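Local atomic coordinates of glucose dehydrogenase (Serratia sp. FS14, PDB entry 7CDY), a protein that adopts the beta-propeller fold of the glucose/sorbosone dehydrogenase family and carries a bound calcium ion. Residues P257-R262 / V306-L311; L332-D335 / L341-V344. All blocks are in the same frame, centred on the assembly; numbering follows the deposited sequence.

Contact 1: residues P257-R262 / V306-L311; sequences PLHYWR and VAEERL
The indole of W261 meets E308 at its edge: OE1 lies almost in the ring plane, 2.9 Å from NE1, and the hydrogen bond is nearly straight (164°). Over one face of the same indole, towards the rim, sit CD2 of H259 and water 1. The imidazole of H259 also turns an edge to the carboxylate, with OE2 of E308 and water 2 near its plane, but OE2 stays 3.9 Å from NE2 and two waters bridge them, water 1 only weakly at NE2. Water 1 donates to O of Y260 and to OE2 of E308; water 2 donates to OE2 at 2.6 Å and lies 2.8 Å from NE2 of H259. The carboxylate plane is turned 75° from both rings, and NE1 of W261 comes to OE1 of E308 from above that plane. E308 gets this far because its chain is fully extended, with CG anti to the backbone N. R310 bends back at chi2 (-55°) and grips OE1 of E308 side-on in a salt bridge, with NE of R310 at 2.9 Å and NH2 at 3.1 Å, while its NH1 is bonded to Q292. In the propeller, the contact joins one outermost strand from each of two successive antiparallel sheets; the axes of 259-261 and 306-311 come no closer than 10.9 Å, too far for backbone pairing. The W261 side chain is about 11 Å from the calcium ion, whose ligand E217 belongs to neighbouring strand 216-219. With three N-H groups on OE1 and two waters on OE2, the carboxylate is probably ionised, and this polar, partly hydrated bridge ties the sheets by long side chains.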
loop_
_atom_site.group_PDB
_atom_site.type_symbol
_atom_site.label_atom_id
_atom_site.label_comp_id
_atom_site.label_asym_id
_atom_site.label_seq_id
_atom_site.Cartn_x
_atom_site.Cartn_y
_atom_site.Cartn_z
ATOM N N PRO A 257 13.894 -7.981 8.305
ATOM C CA PRO A 257 12.846 -8.334 7.343
ATOM C C PRO A 257 12.709 -9.842 7.219
ATOM O O PRO A 257 13.631 -10.606 7.520
ATOM C CB PRO A 257 13.328 -7.700 6.031
ATOM C CG PRO A 257 14.776 -7.490 6.208
ATOM C CD PRO A 257 15.030 -7.288 7.677
ATOM N N LEU A 258 11.517 -10.269 6.826
ATOM C CA LEU A 258 11.302 -11.661 6.465
ATOM C C LEU A 258 12.101 -12.015 5.219
ATOM O O LEU A 258 12.665 -13.113 5.109
ATOM C CB LEU A 258 9.806 -11.870 6.229
ATOM C CG LEU A 258 9.399 -13.240 5.710
ATOM C CD1 LEU A 258 9.758 -14.265 6.763
ATOM C CD2 LEU A 258 7.914 -13.258 5.406
ATOM N N HIS A 259 12.173 -11.080 4.278
ATOM C CA HIS A 259 12.859 -11.272 3.018
ATOM C C HIS A 259 13.305 -9.901 2.546
ATOM O O HIS A 259 12.633 -8.897 2.807
ATOM C CB HIS A 259 11.889 -11.888 2.007
ATOM C CG HIS A 259 12.558 -12.567 0.863
ATOM N ND1 HIS A 259 13.177 -13.793 0.986
ATOM C CD2 HIS A 259 12.723 -12.183 -0.424
ATOM C CE1 HIS A 259 13.687 -14.137 -0.183
ATOM N NE2 HIS A 259 13.423 -13.182 -1.056
ATOM N N TYR A 260 14.441 -9.848 1.862
ATOM C CA TYR A 260 14.958 -8.570 1.396
ATOM C C TYR A 260 15.603 -8.732 0.029
ATOM O O TYR A 260 15.967 -9.835 -0.383
ATOM C CB TYR A 260 15.944 -7.937 2.394
ATOM C CG TYR A 260 17.127 -8.813 2.749
ATOM C CD1 TYR A 260 18.294 -8.799 1.988
ATOM C CD2 TYR A 260 17.067 -9.670 3.838
ATOM C CE1 TYR A 260 19.362 -9.605 2.315
ATOM C CE2 TYR A 260 18.134 -10.476 4.173
ATOM C CZ TYR A 260 19.272 -10.445 3.406
ATOM O OH TYR A 260 20.335 -11.255 3.737
ATOM N N TRP A 261 15.755 -7.605 -0.661
ATOM C CA TRP A 261 16.343 -7.558 -1.995
ATOM C C TRP A 261 17.485 -6.556 -1.971
ATOM O O TRP A 261 17.256 -5.343 -1.916
ATOM C CB TRP A 261 15.303 -7.104 -3.015
ATOM C CG TRP A 261 14.237 -8.091 -3.374
ATOM C CD1 TRP A 261 14.175 -8.851 -4.511
ATOM C CD2 TRP A 261 13.048 -8.387 -2.626
ATOM N NE1 TRP A 261 13.034 -9.609 -4.506
ATOM C CE2 TRP A 261 12.322 -9.343 -3.365
ATOM C CE3 TRP A 261 12.520 -7.937 -1.410
ATOM C CZ2 TRP A 261 11.105 -9.859 -2.922
ATOM C CZ3 TRP A 261 11.311 -8.461 -0.970
ATOM C CH2 TRP A 261 10.618 -9.407 -1.727
ATOM N N ARG A 262 18.720 -7.054 -2.054
ATOM C CA ARG A 262 19.859 -6.143 -2.079
ATOM C C ARG A 262 19.843 -5.240 -3.307
ATOM O O ARG A 262 20.266 -4.081 -3.230
ATOM C CB ARG A 262 21.165 -6.927 -1.971
ATOM C CG ARG A 262 21.369 -7.493 -0.581
ATOM C CD ARG A 262 22.675 -8.285 -0.504
ATOM N NE ARG A 262 22.935 -8.803 0.837
ATOM C CZ ARG A 262 23.444 -8.071 1.822
ATOM N NH1 ARG A 262 23.659 -8.627 3.005
ATOM N NH2 ARG A 262 23.737 -6.790 1.626
ATOM N N VAL A 306 10.154 -19.550 0.293
ATOM C CA VAL A 306 10.968 -20.668 -0.185
ATOM C C VAL A 306 11.393 -20.558 -1.642
ATOM O O VAL A 306 12.276 -21.325 -2.066
ATOM C CB VAL A 306 10.315 -22.038 0.093
ATOM C CG1 VAL A 306 10.038 -22.203 1.579
ATOM C CG2 VAL A 306 9.052 -22.191 -0.713
ATOM N N ALA A 307 10.796 -19.666 -2.429
ATOM C CA ALA A 307 11.231 -19.475 -3.805
ATOM C C ALA A 307 10.735 -18.120 -4.286
ATOM O O ALA A 307 9.710 -17.616 -3.809
ATOM C CB ALA A 307 10.699 -20.578 -4.724
ATOM N N GLU A 308 11.480 -17.540 -5.228
ATOM C CA GLU A 308 11.138 -16.272 -5.868
ATOM C C GLU A 308 11.127 -16.472 -7.379
ATOM O O GLU A 308 12.148 -16.862 -7.964
ATOM C CB GLU A 308 12.126 -15.162 -5.486
ATOM C CG GLU A 308 11.892 -13.881 -6.276
ATOM C CD GLU A 308 12.830 -12.749 -5.894
ATOM O OE1 GLU A 308 12.742 -11.681 -6.539
ATOM O OE2 GLU A 308 13.663 -12.923 -4.983
ATOM N N GLU A 309 9.994 -16.181 -8.009
ATOM C CA GLU A 309 9.815 -16.256 -9.451
ATOM C C GLU A 309 9.542 -14.861 -9.990
ATOM O O GLU A 309 9.017 -13.998 -9.274
ATOM C CB GLU A 309 8.628 -17.184 -9.834
ATOM C CG GLU A 309 8.309 -17.255 -11.347
ATOM C CD GLU A 309 7.076 -18.089 -11.708
ATOM O OE1 GLU A 309 6.295 -18.459 -10.810
ATOM O OE2 GLU A 309 6.888 -18.377 -12.912
ATOM N N ARG A 310 9.895 -14.639 -11.253
ATOM C CA ARG A 310 9.658 -13.379 -11.947
ATOM C C ARG A 310 8.757 -13.633 -13.147
ATOM O O ARG A 310 9.010 -14.553 -13.937
ATOM C CB ARG A 310 10.981 -12.760 -12.424
ATOM C CG ARG A 310 11.968 -12.400 -11.318
ATOM C CD ARG A 310 11.329 -11.488 -10.274
ATOM N NE ARG A 310 12.282 -10.982 -9.290
ATOM C CZ ARG A 310 13.037 -9.908 -9.477
ATOM N NH1 ARG A 310 12.963 -9.239 -10.622
ATOM N NH2 ARG A 310 13.863 -9.505 -8.517
ATOM N N LEU A 311 7.729 -12.799 -13.303
ATOM C CA LEU A 311 6.770 -12.872 -14.395
ATOM C C LEU A 311 6.680 -11.507 -15.062
ATOM O O LEU A 311 6.966 -10.479 -14.446
ATOM C CB LEU A 311 5.362 -13.279 -13.897
ATOM C CG LEU A 311 5.212 -14.604 -13.143
ATOM C CD1 LEU A 311 5.613 -14.464 -11.677
ATOM C CD2 LEU A 311 3.771 -15.082 -13.231
HETATM O O HOH W 1 15.043 -11.628 -2.644
HETATM O O HOH W 2 14.447 -14.717 -3.220
#

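Contact 2: residues L332-D335 / L341-V344; sequences LLTD and LLKV
L332 and L342 face each other as an antiparallel hydrogen-bonded pair, their side chains on the same face of the sheet with CB of L332 4.2 Å from CB of L342. Beyond CB the two leucines part and each takes a different neighbour. The L332 side chain crosses V344 at a slant, with CD1 of L332 3.9 Å from CG2 of V344. L342 instead meets T334 at about a right angle, its CD1 3.8 Å from the T334 methyl CG2. With chi1 of T334 at 73°, CG2 lies anti to the carbonyl carbon, on the L342 side, and OG1 sits between the backbone N and the carbonyl carbon, where it bonds to E336 and to N of K340. These strands form the hairpin 330-334/339-345, and strand 339-345 also pairs with the N-terminal strand 3-19, so the chain's two ends share one sheet in the manner of the Velcro closure of beta-propellers. On the reverse face L333 and L341 make the adjacent non-hydrogen-bonded pair, their side chains crossing obliquely with CD2 of L333 3.9 Å from CD1 of L341; L17 of strand 3-19 packs against both. CG of L341 lies anti to its own backbone N (chi1 172°), and CD1 also comes 3.6 Å from O of L332. O of L332 accepts the hydrogen bond from N of L342 at 2.9 Å, matched by L332 N to L342 O, and takes a CA-H contact from L341.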
loop_
_atom_site.group_PDB
_atom_site.type_symbol
_atom_site.label_atom_id
_atom_site.label_comp_id
_atom_site.label_asym_id
_atom_site.label_seq_id
_atom_site.Cartn_x
_atom_site.Cartn_y
_atom_site.Cartn_z
ATOM N N LEU A 332 -3.818 -6.130 -12.085
ATOM C CA LEU A 332 -2.682 -5.235 -11.930
ATOM C C LEU A 332 -2.997 -3.871 -12.518
ATOM O O LEU A 332 -3.812 -3.749 -13.442
ATOM C CB LEU A 332 -1.445 -5.765 -12.679
ATOM C CG LEU A 332 -1.011 -7.217 -12.492
ATOM C CD1 LEU A 332 0.325 -7.467 -13.190
ATOM C CD2 LEU A 332 -0.939 -7.618 -11.041
ATOM N N LEU A 333 -2.320 -2.843 -11.990
ATOM C CA LEU A 333 -2.269 -1.527 -12.614
ATOM C C LEU A 333 -0.833 -1.202 -12.976
ATOM O O LEU A 333 0.093 -1.551 -12.235
ATOM C CB LEU A 333 -2.761 -0.428 -11.669
ATOM C CG LEU A 333 -4.209 -0.552 -11.194
ATOM C CD1 LEU A 333 -4.525 0.457 -10.078
ATOM C CD2 LEU A 333 -5.181 -0.400 -12.352
ATOM N N THR A 334 -0.641 -0.533 -14.109
ATOM C CA THR A 334 0.690 -0.127 -14.545
ATOM C C THR A 334 0.880 1.369 -14.345
ATOM O O THR A 334 -0.036 2.159 -14.591
ATOM C CB THR A 334 1.000 -0.535 -15.994
ATOM O OG1 THR A 334 0.256 0.286 -16.908
ATOM C CG2 THR A 334 0.657 -1.987 -16.220
ATOM N N ASP A 335 2.072 1.752 -13.881
ATOM C CA ASP A 335 2.348 3.140 -13.494
ATOM C C ASP A 335 2.975 3.892 -14.662
ATOM O O ASP A 335 4.193 4.035 -14.772
ATOM C CB ASP A 335 3.255 3.204 -12.272
ATOM C CG ASP A 335 3.613 4.638 -11.894
ATOM O OD1 ASP A 335 2.780 5.537 -12.152
ATOM O OD2 ASP A 335 4.724 4.873 -11.368
ATOM N N LEU A 341 -5.045 -1.401 -16.880
ATOM C CA LEU A 341 -5.583 -2.426 -15.999
ATOM C C LEU A 341 -5.390 -3.767 -16.699
ATOM O O LEU A 341 -5.854 -3.947 -17.833
ATOM C CB LEU A 341 -7.073 -2.173 -15.756
ATOM C CG LEU A 341 -7.858 -3.249 -15.002
ATOM C CD1 LEU A 341 -7.410 -3.344 -13.548
ATOM C CD2 LEU A 341 -9.355 -2.936 -15.090
ATOM N N LEU A 342 -4.702 -4.696 -16.039
ATOM C CA LEU A 342 -4.379 -5.999 -16.611
ATOM C C LEU A 342 -5.002 -7.115 -15.790
ATOM O O LEU A 342 -5.018 -7.062 -14.554
ATOM C CB LEU A 342 -2.866 -6.235 -16.620
ATOM C CG LEU A 342 -2.013 -5.176 -17.311
ATOM C CD1 LEU A 342 -0.537 -5.519 -17.172
ATOM C CD2 LEU A 342 -2.402 -5.022 -18.778
ATOM N N LYS A 343 -5.470 -8.148 -16.479
ATOM C CA LYS A 343 -5.977 -9.364 -15.860
ATOM C C LYS A 343 -4.996 -10.488 -16.185
ATOM O O LYS A 343 -4.715 -10.752 -17.362
ATOM C CB LYS A 343 -7.366 -9.672 -16.414
ATOM C CG LYS A 343 -8.036 -10.902 -15.851
ATOM C CD LYS A 343 -9.401 -11.060 -16.511
ATOM C CE LYS A 343 -9.936 -12.468 -16.404
ATOM N NZ LYS A 343 -11.259 -12.607 -17.078
ATOM N N VAL A 344 -4.485 -11.105 -15.138
ATOM C CA VAL A 344 -3.362 -12.063 -15.292
ATOM C C VAL A 344 -3.706 -13.415 -14.697
ATOM O O VAL A 344 -4.195 -13.483 -13.619
ATOM C CB VAL A 344 -2.087 -11.504 -14.640
ATOM C CG1 VAL A 344 -0.946 -12.479 -14.812
ATOM C CG2 VAL A 344 -1.705 -10.155 -15.216
#

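Overall arrangement
Contact 2 is buried and lies within one sheet, whereas contact 1 is partly buried, nearer the surface, and spans two sheets. Contact 1 relies on a carboxylate, a guanidinium group, an indole N-H and waters; contact 2 on main-chain pairing backed by leucine, valine and threonine methyls. No strand is common to them: 257-262 and 306-311 lie on edge strands of consecutive sheets, while 332-335 and 341-344 are the arms of a hairpin inside the sheet that unites the chain's ends. Their centres are 21 Å apart, their nearest atoms about 6 Å, without touching, and they follow one another along the chain. Side chains bridge a wide gap in one; strands lie side by side in the other.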